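Local structure of 3-oxosteroid 1-dehydrogenase (Sterolibacterium denitrificans, 7P18) at residues A[73-78]-A[85-90]; A[283-288]-A[320-325]; A[314-319]-A[532-537]. The protein probably uses FAD to introduce a double bond between C1 and C2 of 3-oxosteroids, yielding 3-oxo-Delta(1)-steroids. One frame throughout, in Å; residues are numbered along the deposited sequence.

Contact 1 (A[73-78]-A[85-90]); sequences YLKAAT and DRLLAY
Leu87 is the main side chain of this contact, reaching from helix 84-104 to meet Leu74, Lys75 and Thr78 on helix 67-78. Its CG stands anti to the carbonyl carbon, and the branch points CD1 at Thr78 and Lys75 while CD2 lies on the Leu74 side. Leu87 CD1 ends 3.7 Å from Thr78 OG1, the two side chains sliding past one another in opposite directions. Leu87 CD1 also lies 4.0 Å from Lys75 CG, where the lysine's aliphatic root crosses the leucine at about a right angle. Leu87 CD2 settles instead 4.3 Å from Leu74 CB.

Thr78 can meet a methyl group because its hydroxyl is already engaged. With chi1 at 60°, Thr78 OG1 sits between the backbone N and the carbonyl carbon and turns back along its own helix to donate to Leu74 O at 2.7 Å. The oxygen is approached from well off the carbonyl plane, a tilt of 34°, while Thr78 N reaches Leu74 O at 2.9 Å from the opposite face. One buried acceptor thus takes two donors. Lys75 lends the contact only its methylenes; its chain bends near the end and carries NZ to a salt bridge with Glu84, as suits a residue at the exposed margin.

Farther along, Leu74 CD1 comes obliquely to the Tyr90 ring, 4.3 Å from Tyr90 CD2. Tyr90 is anchored beyond by its hydroxyl on Trp54 O, and it also packs on helix 543-559. Branched, extended leucines suit the interface, for the axes of segments 73-78 and 85-90 approach only to 10.6 Å. Their directions differ by 136°, and the helices are consecutive, joined by a short loop: a splayed antiparallel helical hairpin within the FAD-binding domain.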
loop_
_atom_site.group_PDB
_atom_site.type_symbol
_atom_site.label_atom_id
_atom_site.label_comp_id
_atom_site.label_asym_id
_atom_site.label_seq_id
_atom_site.Cartn_x
_atom_site.Cartn_y
_atom_site.Cartn_z
ATOM N N TYR A 73 -14.050 15.477 -6.195
ATOM C CA TYR A 73 -13.850 14.102 -5.683
ATOM C C TYR A 73 -13.112 14.128 -4.335
ATOM O O TYR A 73 -13.616 13.482 -3.408
ATOM C CB TYR A 73 -13.136 13.278 -6.727
ATOM C CG TYR A 73 -13.002 11.815 -6.413
ATOM C CD1 TYR A 73 -14.087 10.962 -6.528
ATOM C CD2 TYR A 73 -11.787 11.274 -6.039
ATOM C CE1 TYR A 73 -13.974 9.595 -6.285
ATOM C CE2 TYR A 73 -11.662 9.915 -5.797
ATOM C CZ TYR A 73 -12.742 9.065 -5.953
ATOM O OH TYR A 73 -12.617 7.705 -5.713
ATOM N N LEU A 74 -11.975 14.810 -4.225
ATOM C CA LEU A 74 -11.205 14.840 -2.949
ATOM C C LEU A 74 -11.992 15.554 -1.843
ATOM O O LEU A 74 -11.932 15.113 -0.692
ATOM C CB LEU A 74 -9.818 15.438 -3.165
ATOM C CG LEU A 74 -8.846 14.530 -3.917
ATOM C CD1 LEU A 74 -7.489 15.175 -3.938
ATOM C CD2 LEU A 74 -8.812 13.148 -3.245
ATOM N N LYS A 75 -12.728 16.630 -2.141
ATOM C CA LYS A 75 -13.524 17.315 -1.097
ATOM C C LYS A 75 -14.627 16.361 -0.637
ATOM O O LYS A 75 -14.863 16.245 0.555
ATOM C CB LYS A 75 -14.086 18.655 -1.610
ATOM C CG LYS A 75 -13.036 19.746 -1.707
ATOM C CD LYS A 75 -13.608 21.017 -2.317
ATOM C CE LYS A 75 -14.627 21.682 -1.410
ATOM N NZ LYS A 75 -13.961 22.220 -0.200
ATOM N N ALA A 76 -15.263 15.658 -1.545
ATOM C CA ALA A 76 -16.311 14.679 -1.205
ATOM C C ALA A 76 -15.694 13.563 -0.361
ATOM O O ALA A 76 -16.321 13.161 0.627
ATOM C CB ALA A 76 -16.963 14.148 -2.451
ATOM N N ALA A 77 -14.495 13.095 -0.696
ATOM C CA ALA A 77 -13.918 11.903 -0.038
ATOM C C ALA A 77 -13.369 12.286 1.334
ATOM O O ALA A 77 -13.444 11.438 2.253
ATOM C CB ALA A 77 -12.868 11.280 -0.897
ATOM N N THR A 78 -12.863 13.507 1.514
ATOM C CA THR A 78 -12.119 13.892 2.747
ATOM C C THR A 78 -12.994 14.587 3.788
ATOM O O THR A 78 -12.488 14.762 4.935
ATOM C CB THR A 78 -10.876 14.741 2.435
ATOM O OG1 THR A 78 -11.225 15.967 1.768
ATOM C CG2 THR A 78 -9.860 13.979 1.620
ATOM N N ASP A 85 -6.203 23.784 1.087
ATOM C CA ASP A 85 -4.974 24.174 0.356
ATOM C C ASP A 85 -4.058 22.954 0.182
ATOM O O ASP A 85 -3.274 22.941 -0.774
ATOM C CB ASP A 85 -4.250 25.371 0.969
ATOM C CG ASP A 85 -3.675 25.205 2.355
ATOM O OD1 ASP A 85 -3.945 24.161 2.992
ATOM O OD2 ASP A 85 -2.965 26.147 2.818
ATOM N N ARG A 86 -4.121 21.969 1.067
ATOM C CA ARG A 86 -3.350 20.716 0.880
ATOM C C ARG A 86 -3.942 19.906 -0.278
ATOM O O ARG A 86 -3.180 19.277 -0.984
ATOM C CB ARG A 86 -3.391 19.864 2.150
ATOM C CG ARG A 86 -2.647 20.466 3.330
ATOM C CD ARG A 86 -2.814 19.631 4.570
ATOM N NE ARG A 86 -2.157 18.335 4.387
ATOM C CZ ARG A 86 -2.412 17.239 5.128
ATOM N NH1 ARG A 86 -3.327 17.247 6.083
ATOM N NH2 ARG A 86 -1.760 16.119 4.852
ATOM N N LEU A 87 -5.258 19.834 -0.407
ATOM C CA LEU A 87 -5.910 19.162 -1.557
ATOM C C LEU A 87 -5.525 19.877 -2.860
ATOM O O LEU A 87 -5.178 19.174 -3.846
ATOM C CB LEU A 87 -7.425 19.164 -1.407
ATOM C CG LEU A 87 -7.985 18.532 -0.127
ATOM C CD1 LEU A 87 -9.489 18.585 -0.173
ATOM C CD2 LEU A 87 -7.526 17.114 0.025
ATOM N N LEU A 88 -5.583 21.217 -2.876
ATOM C CA LEU A 88 -5.190 21.988 -4.090
ATOM C C LEU A 88 -3.739 21.672 -4.427
ATOM O O LEU A 88 -3.423 21.446 -5.593
ATOM C CB LEU A 88 -5.372 23.491 -3.851
ATOM C CG LEU A 88 -6.803 23.927 -3.530
ATOM C CD1 LEU A 88 -6.833 25.392 -3.094
ATOM C CD2 LEU A 88 -7.725 23.695 -4.710
ATOM N N ALA A 89 -2.874 21.679 -3.419
ATOM C CA ALA A 89 -1.424 21.454 -3.601
ATOM C C ALA A 89 -1.175 20.046 -4.166
ATOM O O ALA A 89 -0.305 19.874 -5.062
ATOM C CB ALA A 89 -0.725 21.692 -2.296
ATOM N N TYR A 90 -1.907 19.049 -3.671
ATOM C CA TYR A 90 -1.748 17.647 -4.156
ATOM C C TYR A 90 -2.078 17.596 -5.655
ATOM O O TYR A 90 -1.340 17.007 -6.456
ATOM C CB TYR A 90 -2.610 16.655 -3.374
ATOM C CG TYR A 90 -2.394 15.254 -3.882
ATOM C CD1 TYR A 90 -1.202 14.592 -3.607
ATOM C CD2 TYR A 90 -3.309 14.610 -4.687
ATOM C CE1 TYR A 90 -0.956 13.309 -4.085
ATOM C CE2 TYR A 90 -3.065 13.339 -5.194
ATOM C CZ TYR A 90 -1.879 12.688 -4.883
ATOM O OH TYR A 90 -1.607 11.431 -5.327
#

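Contact 2 (A[283-288]-A[320-325]); sequences YLPKPT and AWWVPS
The loop leaving helix 277-283 packs, through Leu284 and Pro285, on the beginning of strand 320-326, a member of the antiparallel sheet where it pairs with strands 335-336 and 486-502. No hydrogen bond joins the two segments, and two small apolar meetings make the contact. Leu284, the first residue past the helix to leave helical geometry, sends CD2 to within 4.4 Å of Ala320 CB; the small alanine lets this methyl come close to the strand's backbone as well, 4.3 Å from Ala320 N.

Pro285 meets the far end of the Trp322 indole, the two side chains coming from opposite directions. Its CG lies 3.8 Å from Trp322 CZ2, and its CD lies 4.1 Å from Trp322 CH2, so one side of the pyrrolidine ring rests obliquely on the six-membered ring. Trp322 is set for this by its first torsion (chi1 -49°), which puts CG anti to the carbonyl carbon. An inverse gamma turn centred on Trp321 bends the chain just before it, with a weak bond from Trp322 N to Ala320 O. That oxygen also lies over one indole face, 3.5 Å above the plane and toward the rim.

Replacing Pro285 by an alanine here would probably open a gap beside Trp322 CZ2 and CH2 and give the loop more freedom to turn. On the loop itself, Lys286 curls back and its NZ donates to Leu284 O at 2.8 Å, nearly in line with the C=O bond, and to Glu281 O besides, so its ammonium group probably also eases the negative end of the helix. Tyr371 of helix 363-377 touches both Pro285 and Trp322. The chemistry across the contact therefore implies adhesion by shape and dispersion, with no polar bond crossing between the two segments.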
loop_
_atom_site.group_PDB
_atom_site.type_symbol
_atom_site.label_atom_id
_atom_site.label_comp_id
_atom_site.label_asym_id
_atom_site.label_seq_id
_atom_site.Cartn_x
_atom_site.Cartn_y
_atom_site.Cartn_z
ATOM N N TYR A 283 -3.312 4.365 20.241
ATOM C CA TYR A 283 -3.987 5.227 19.238
ATOM C C TYR A 283 -5.082 4.501 18.454
ATOM O O TYR A 283 -6.130 5.143 18.184
ATOM C CB TYR A 283 -2.935 5.782 18.286
ATOM C CG TYR A 283 -2.005 6.803 18.896
ATOM C CD1 TYR A 283 -2.482 8.023 19.353
ATOM C CD2 TYR A 283 -0.651 6.561 18.999
ATOM C CE1 TYR A 283 -1.619 8.978 19.874
ATOM C CE2 TYR A 283 0.227 7.496 19.535
ATOM C CZ TYR A 283 -0.268 8.714 19.964
ATOM O OH TYR A 283 0.591 9.630 20.513
ATOM N N LEU A 284 -4.863 3.244 18.071
ATOM C CA LEU A 284 -5.754 2.498 17.131
ATOM C C LEU A 284 -6.900 1.809 17.849
ATOM O O LEU A 284 -6.855 1.566 19.060
ATOM C CB LEU A 284 -4.908 1.482 16.368
ATOM C CG LEU A 284 -3.803 2.054 15.485
ATOM C CD1 LEU A 284 -3.088 0.920 14.768
ATOM C CD2 LEU A 284 -4.327 3.080 14.470
ATOM N N PRO A 285 -8.002 1.490 17.138
ATOM C CA PRO A 285 -9.078 0.730 17.742
ATOM C C PRO A 285 -8.598 -0.662 18.156
ATOM O O PRO A 285 -7.718 -1.242 17.569
ATOM C CB PRO A 285 -10.211 0.682 16.710
ATOM C CG PRO A 285 -9.509 0.975 15.393
ATOM C CD PRO A 285 -8.340 1.894 15.760
ATOM N N LYS A 286 -9.127 -1.123 19.296
ATOM C CA LYS A 286 -8.883 -2.500 19.786
ATOM C C LYS A 286 -9.982 -3.397 19.236
ATOM O O LYS A 286 -11.118 -2.963 19.089
ATOM C CB LYS A 286 -8.839 -2.519 21.325
ATOM C CG LYS A 286 -7.444 -2.379 21.898
ATOM C CD LYS A 286 -6.744 -1.073 21.589
ATOM C CE LYS A 286 -7.470 0.140 22.126
ATOM N NZ LYS A 286 -6.696 1.367 21.835
ATOM N N PRO A 287 -9.721 -4.702 19.001
ATOM C CA PRO A 287 -8.403 -5.290 19.207
ATOM C C PRO A 287 -7.425 -4.894 18.105
ATOM O O PRO A 287 -7.845 -4.689 16.993
ATOM C CB PRO A 287 -8.639 -6.801 19.090
ATOM C CG PRO A 287 -9.908 -6.909 18.283
ATOM C CD PRO A 287 -10.727 -5.695 18.601
ATOM N N THR A 288 -6.144 -4.862 18.435
ATOM C CA THR A 288 -5.068 -4.412 17.528
ATOM C C THR A 288 -3.879 -5.312 17.739
ATOM O O THR A 288 -3.594 -5.656 18.884
ATOM C CB THR A 288 -4.764 -2.924 17.709
ATOM O OG1 THR A 288 -3.994 -2.430 16.604
ATOM C CG2 THR A 288 -4.026 -2.618 18.994
ATOM N N ALA A 320 -5.752 3.430 10.411
ATOM C CA ALA A 320 -4.689 2.726 9.681
ATOM C C ALA A 320 -5.176 2.518 8.246
ATOM O O ALA A 320 -6.413 2.579 7.984
ATOM C CB ALA A 320 -4.310 1.414 10.347
ATOM N N TRP A 321 -4.238 2.232 7.374
ATOM C CA TRP A 321 -4.548 1.804 6.001
ATOM C C TRP A 321 -4.944 0.318 6.083
ATOM O O TRP A 321 -4.099 -0.538 5.803
ATOM C CB TRP A 321 -3.376 2.062 5.069
ATOM C CG TRP A 321 -2.894 3.483 4.922
ATOM C CD1 TRP A 321 -1.697 3.980 5.328
ATOM C CD2 TRP A 321 -3.481 4.523 4.116
ATOM N NE1 TRP A 321 -1.518 5.270 4.880
ATOM C CE2 TRP A 321 -2.624 5.641 4.176
ATOM C CE3 TRP A 321 -4.681 4.646 3.437
ATOM C CZ2 TRP A 321 -2.893 6.820 3.482
ATOM C CZ3 TRP A 321 -4.966 5.811 2.764
ATOM C CH2 TRP A 321 -4.077 6.886 2.793
ATOM N N TRP A 322 -6.170 0.040 6.502
ATOM C CA TRP A 322 -6.610 -1.363 6.775
ATOM C C TRP A 322 -6.485 -2.195 5.491
ATOM O O TRP A 322 -6.686 -1.668 4.349
ATOM C CB TRP A 322 -8.034 -1.453 7.326
ATOM C CG TRP A 322 -8.337 -0.536 8.463
ATOM C CD1 TRP A 322 -9.227 0.491 8.469
ATOM C CD2 TRP A 322 -7.770 -0.601 9.795
ATOM N NE1 TRP A 322 -9.238 1.079 9.711
ATOM C CE2 TRP A 322 -8.323 0.468 10.519
ATOM C CE3 TRP A 322 -6.820 -1.413 10.416
ATOM C CZ2 TRP A 322 -8.004 0.704 11.860
ATOM C CZ3 TRP A 322 -6.450 -1.135 11.722
ATOM C CH2 TRP A 322 -7.062 -0.106 12.441
ATOM N N VAL A 323 -6.147 -3.470 5.655
ATOM C CA VAL A 323 -6.357 -4.512 4.612
ATOM C C VAL A 323 -6.721 -5.806 5.338
ATOM O O VAL A 323 -6.069 -6.153 6.324
ATOM C CB VAL A 323 -5.143 -4.654 3.678
ATOM C CG1 VAL A 323 -3.881 -5.199 4.332
ATOM C CG2 VAL A 323 -5.458 -5.455 2.426
ATOM N N PRO A 324 -7.696 -6.602 4.850
ATOM C CA PRO A 324 -7.883 -7.963 5.358
ATOM C C PRO A 324 -6.585 -8.719 5.079
ATOM O O PRO A 324 -6.065 -8.623 4.004
ATOM C CB PRO A 324 -9.080 -8.536 4.568
ATOM C CG PRO A 324 -9.197 -7.648 3.353
ATOM C CD PRO A 324 -8.669 -6.285 3.796
ATOM N N SER A 325 -6.058 -9.460 6.067
ATOM C CA SER A 325 -4.736 -10.116 5.906
ATOM C C SER A 325 -4.780 -11.563 6.425
ATOM O O SER A 325 -5.643 -11.882 7.269
ATOM C CB SER A 325 -3.610 -9.352 6.572
ATOM O OG SER A 325 -3.711 -9.506 7.981
#

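Contact 3 (A[314-319]-A[532-537]); sequences AELMDW and MGKAYP. With ANB (androsta-1,4-diene-3,17-dione), chain D.
The indole of Trp319 carries the aliphatic chain of Lys534 over one face and takes polar atoms at its edge. Lys534 CG stands 3.7 Å from the centroid of the five-membered ring, 17° off the normal, a CH-pi contact. Beyond CG the lysine is extended; the two side chains cross at about a right angle, and Lys534 CD passes within 3.4 Å of Trp319 NE1. At the edge, in the ring plane, lie Asp318 OD1 and a water. The oxygen of that water accepts from Trp319 NE1 at 2.9 Å. It accepts from Lys534 NZ too and donates to Asp318 OD2, thereby linking two opposite charges that do not touch directly. A long lysine suits this place, since its methylenes cover the ring while its ammonium reaches the polar rim.

Two beta turns face each other here: a type I turn from Leu316 to Trp319 and a type II' turn from Met532 to Ala535. Gly533 takes the second position of the latter with positive phi, a conformation that most other residues adopt reluctantly. Leu316 lies against this turn, CD1 3.7 Å from Gly533 O and CD2 4.0 Å from Lys534 CG. Lys499 of strand 486-502 donates to both Gly533 O and Ala535 O.

The loop then runs into the steroid pocket. Tyr536 OH donates to O1 of the bound androstadienedione at 2.6 Å, the ketone oxygen lying at the edge of the phenol, near its plane. Gly540 N also binds the steroid, Tyr363 meets the Tyr536 ring edge-to-face, and the flavin touches Tyr536 as well.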
loop_
_atom_site.group_PDB
_atom_site.type_symbol
_atom_site.label_atom_id
_atom_site.label_comp_id
_atom_site.label_asym_id
_atom_site.label_seq_id
_atom_site.Cartn_x
_atom_site.Cartn_y
_atom_site.Cartn_z
ATOM N N ALA A 314 -0.286 16.023 15.926
ATOM C CA ALA A 314 -0.634 14.779 15.181
ATOM C C ALA A 314 -2.139 14.725 14.946
ATOM O O ALA A 314 -2.913 15.247 15.767
ATOM C CB ALA A 314 -0.145 13.565 15.927
ATOM N N GLU A 315 -2.567 14.096 13.854
ATOM C CA GLU A 315 -4.000 13.931 13.543
ATOM C C GLU A 315 -4.230 12.563 12.904
ATOM O O GLU A 315 -3.260 11.957 12.413
ATOM C CB GLU A 315 -4.512 15.043 12.604
ATOM C CG GLU A 315 -4.654 16.383 13.291
ATOM C CD GLU A 315 -5.282 17.497 12.466
ATOM O OE1 GLU A 315 -5.720 17.241 11.295
ATOM O OE2 GLU A 315 -5.378 18.610 13.033
ATOM N N LEU A 316 -5.495 12.140 12.908
ATOM C CA LEU A 316 -5.973 10.879 12.301
ATOM C C LEU A 316 -5.272 9.657 12.935
ATOM O O LEU A 316 -5.267 8.604 12.310
ATOM C CB LEU A 316 -5.758 10.978 10.786
ATOM C CG LEU A 316 -6.576 12.077 10.110
ATOM C CD1 LEU A 316 -6.180 12.247 8.652
ATOM C CD2 LEU A 316 -8.047 11.761 10.256
ATOM N N MET A 317 -4.767 9.752 14.170
ATOM C CA MET A 317 -3.879 8.690 14.733
ATOM C C MET A 317 -4.685 7.404 14.996
ATOM O O MET A 317 -4.053 6.353 15.164
ATOM C CB MET A 317 -3.197 9.195 15.992
ATOM C CG MET A 317 -2.176 10.280 15.701
ATOM S SD MET A 317 -0.747 9.721 14.873
ATOM C CE MET A 317 0.153 8.948 16.232
ATOM N N ASP A 318 -5.999 7.499 15.016
ATOM C CA ASP A 318 -6.890 6.334 15.260
ATOM C C ASP A 318 -7.131 5.543 13.959
ATOM O O ASP A 318 -7.768 4.475 14.052
ATOM C CB ASP A 318 -8.169 6.773 15.978
ATOM C CG ASP A 318 -9.000 7.820 15.257
ATOM O OD1 ASP A 318 -8.442 8.634 14.543
ATOM O OD2 ASP A 318 -10.196 7.766 15.380
ATOM N N TRP A 319 -6.597 5.994 12.807
ATOM C CA TRP A 319 -6.828 5.323 11.501
ATOM C C TRP A 319 -5.567 4.601 11.016
ATOM O O TRP A 319 -4.440 5.131 11.138
ATOM C CB TRP A 319 -7.327 6.338 10.452
ATOM C CG TRP A 319 -8.808 6.520 10.540
ATOM C CD1 TRP A 319 -9.481 7.175 11.516
ATOM C CD2 TRP A 319 -9.811 5.899 9.733
ATOM N NE1 TRP A 319 -10.821 7.075 11.340
ATOM C CE2 TRP A 319 -11.060 6.308 10.241
ATOM C CE3 TRP A 319 -9.785 5.107 8.582
ATOM C CZ2 TRP A 319 -12.269 5.921 9.680
ATOM C CZ3 TRP A 319 -10.983 4.738 8.014
ATOM C CH2 TRP A 319 -12.202 5.134 8.548
ATOM N N MET A 532 -5.515 12.364 2.522
ATOM C CA MET A 532 -6.748 11.706 2.077
ATOM C C MET A 532 -7.725 11.531 3.245
ATOM O O MET A 532 -8.793 10.925 3.051
ATOM C CB MET A 532 -6.408 10.380 1.388
ATOM C CG MET A 532 -5.511 10.554 0.162
ATOM S SD MET A 532 -6.307 11.671 -1.065
ATOM C CE MET A 532 -5.015 11.684 -2.309
ATOM N N GLY A 533 -7.434 12.127 4.396
ATOM C CA GLY A 533 -8.373 12.095 5.529
ATOM C C GLY A 533 -8.638 10.671 6.014
ATOM O O GLY A 533 -7.680 9.931 6.252
ATOM N N LYS A 534 -9.904 10.260 6.047
ATOM C CA LYS A 534 -10.276 8.862 6.412
ATOM C C LYS A 534 -10.641 8.073 5.152
ATOM O O LYS A 534 -11.439 7.160 5.232
ATOM C CB LYS A 534 -11.405 8.917 7.432
ATOM C CG LYS A 534 -11.022 9.569 8.743
ATOM C CD LYS A 534 -12.185 9.770 9.677
ATOM C CE LYS A 534 -11.811 10.468 10.956
ATOM N NZ LYS A 534 -13.022 10.575 11.801
ATOM N N ALA A 535 -10.031 8.425 4.012
ATOM C CA ALA A 535 -10.437 7.870 2.707
ATOM C C ALA A 535 -9.224 7.359 1.947
ATOM O O ALA A 535 -8.079 7.558 2.356
ATOM C CB ALA A 535 -11.214 8.898 1.928
ATOM N N TYR A 536 -9.498 6.641 0.868
ATOM C CA TYR A 536 -8.486 6.060 -0.023
ATOM C C TYR A 536 -9.048 6.186 -1.433
ATOM O O TYR A 536 -9.999 5.487 -1.766
ATOM C CB TYR A 536 -8.294 4.596 0.352
ATOM C CG TYR A 536 -7.012 3.963 -0.080
ATOM C CD1 TYR A 536 -6.626 3.859 -1.407
ATOM C CD2 TYR A 536 -6.230 3.323 0.876
ATOM C CE1 TYR A 536 -5.422 3.238 -1.764
ATOM C CE2 TYR A 536 -5.058 2.664 0.539
ATOM C CZ TYR A 536 -4.631 2.658 -0.778
ATOM O OH TYR A 536 -3.446 2.021 -1.038
ATOM N N PRO A 537 -8.603 7.200 -2.209
ATOM C CA PRO A 537 -9.347 7.616 -3.406
ATOM C C PRO A 537 -9.315 6.636 -4.586
ATOM O O PRO A 537 -10.271 6.586 -5.378
ATOM C CB PRO A 537 -8.656 8.931 -3.776
ATOM C CG PRO A 537 -7.263 8.796 -3.234
ATOM C CD PRO A 537 -7.489 8.104 -1.901
HETATM C C1 ANB D . -2.595 -2.140 -3.445
HETATM C C10 ANB D . -2.783 -2.531 -4.880
HETATM C C11 ANB D . -1.740 -4.885 -4.425
HETATM C C12 ANB D . -0.937 -6.076 -4.969
HETATM C C13 ANB D . -1.371 -6.416 -6.383
HETATM C C14 ANB D . -1.128 -5.175 -7.254
HETATM C C15 ANB D . -1.252 -5.704 -8.689
HETATM C C16 ANB D . -0.640 -7.114 -8.617
HETATM C C17 ANB D . -0.558 -7.454 -7.144
HETATM C C18 ANB D . -2.824 -6.946 -6.445
HETATM C C19 ANB D . -4.247 -3.033 -5.019
HETATM C C2 ANB D . -2.785 -0.906 -2.973
HETATM C C3 ANB D . -2.903 0.231 -3.884
HETATM C C4 ANB D . -2.585 -0.076 -5.272
HETATM C C5 ANB D . -2.596 -1.321 -5.770
HETATM C C6 ANB D . -2.512 -1.559 -7.251
HETATM C C7 ANB D . -1.603 -2.719 -7.633
HETATM C C8 ANB D . -1.948 -3.962 -6.825
HETATM C C9 ANB D . -1.752 -3.638 -5.326
HETATM O O1 ANB D . -3.212 1.366 -3.497
HETATM O O2 ANB D . 0.035 -8.399 -6.677
HETATM O O HOH W 1 -12.177 8.354 13.600
#

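Contact 3 is the middle member: its centre is about 13 Å from that of contact 1 and about 12 Å from that of contact 2, whereas contacts 1 and 2 are about 24 Å apart and do not touch. Contact 1 closes first along the chain; the segments of contacts 2 and 3 then alternate, 314-319 running straight into 320-325 and both reaching the same antiparallel sheet. Residues 532-537 touch both neighbours: Tyr73 OH lies 2.6 Å from Pro537 O, a probable hydrogen bond, and Trp321 packs on Tyr536. The early helical hairpin, the sheet and the late loop bearing a steroid-binding tyrosine thus converge beside the flavin and steroid pockets.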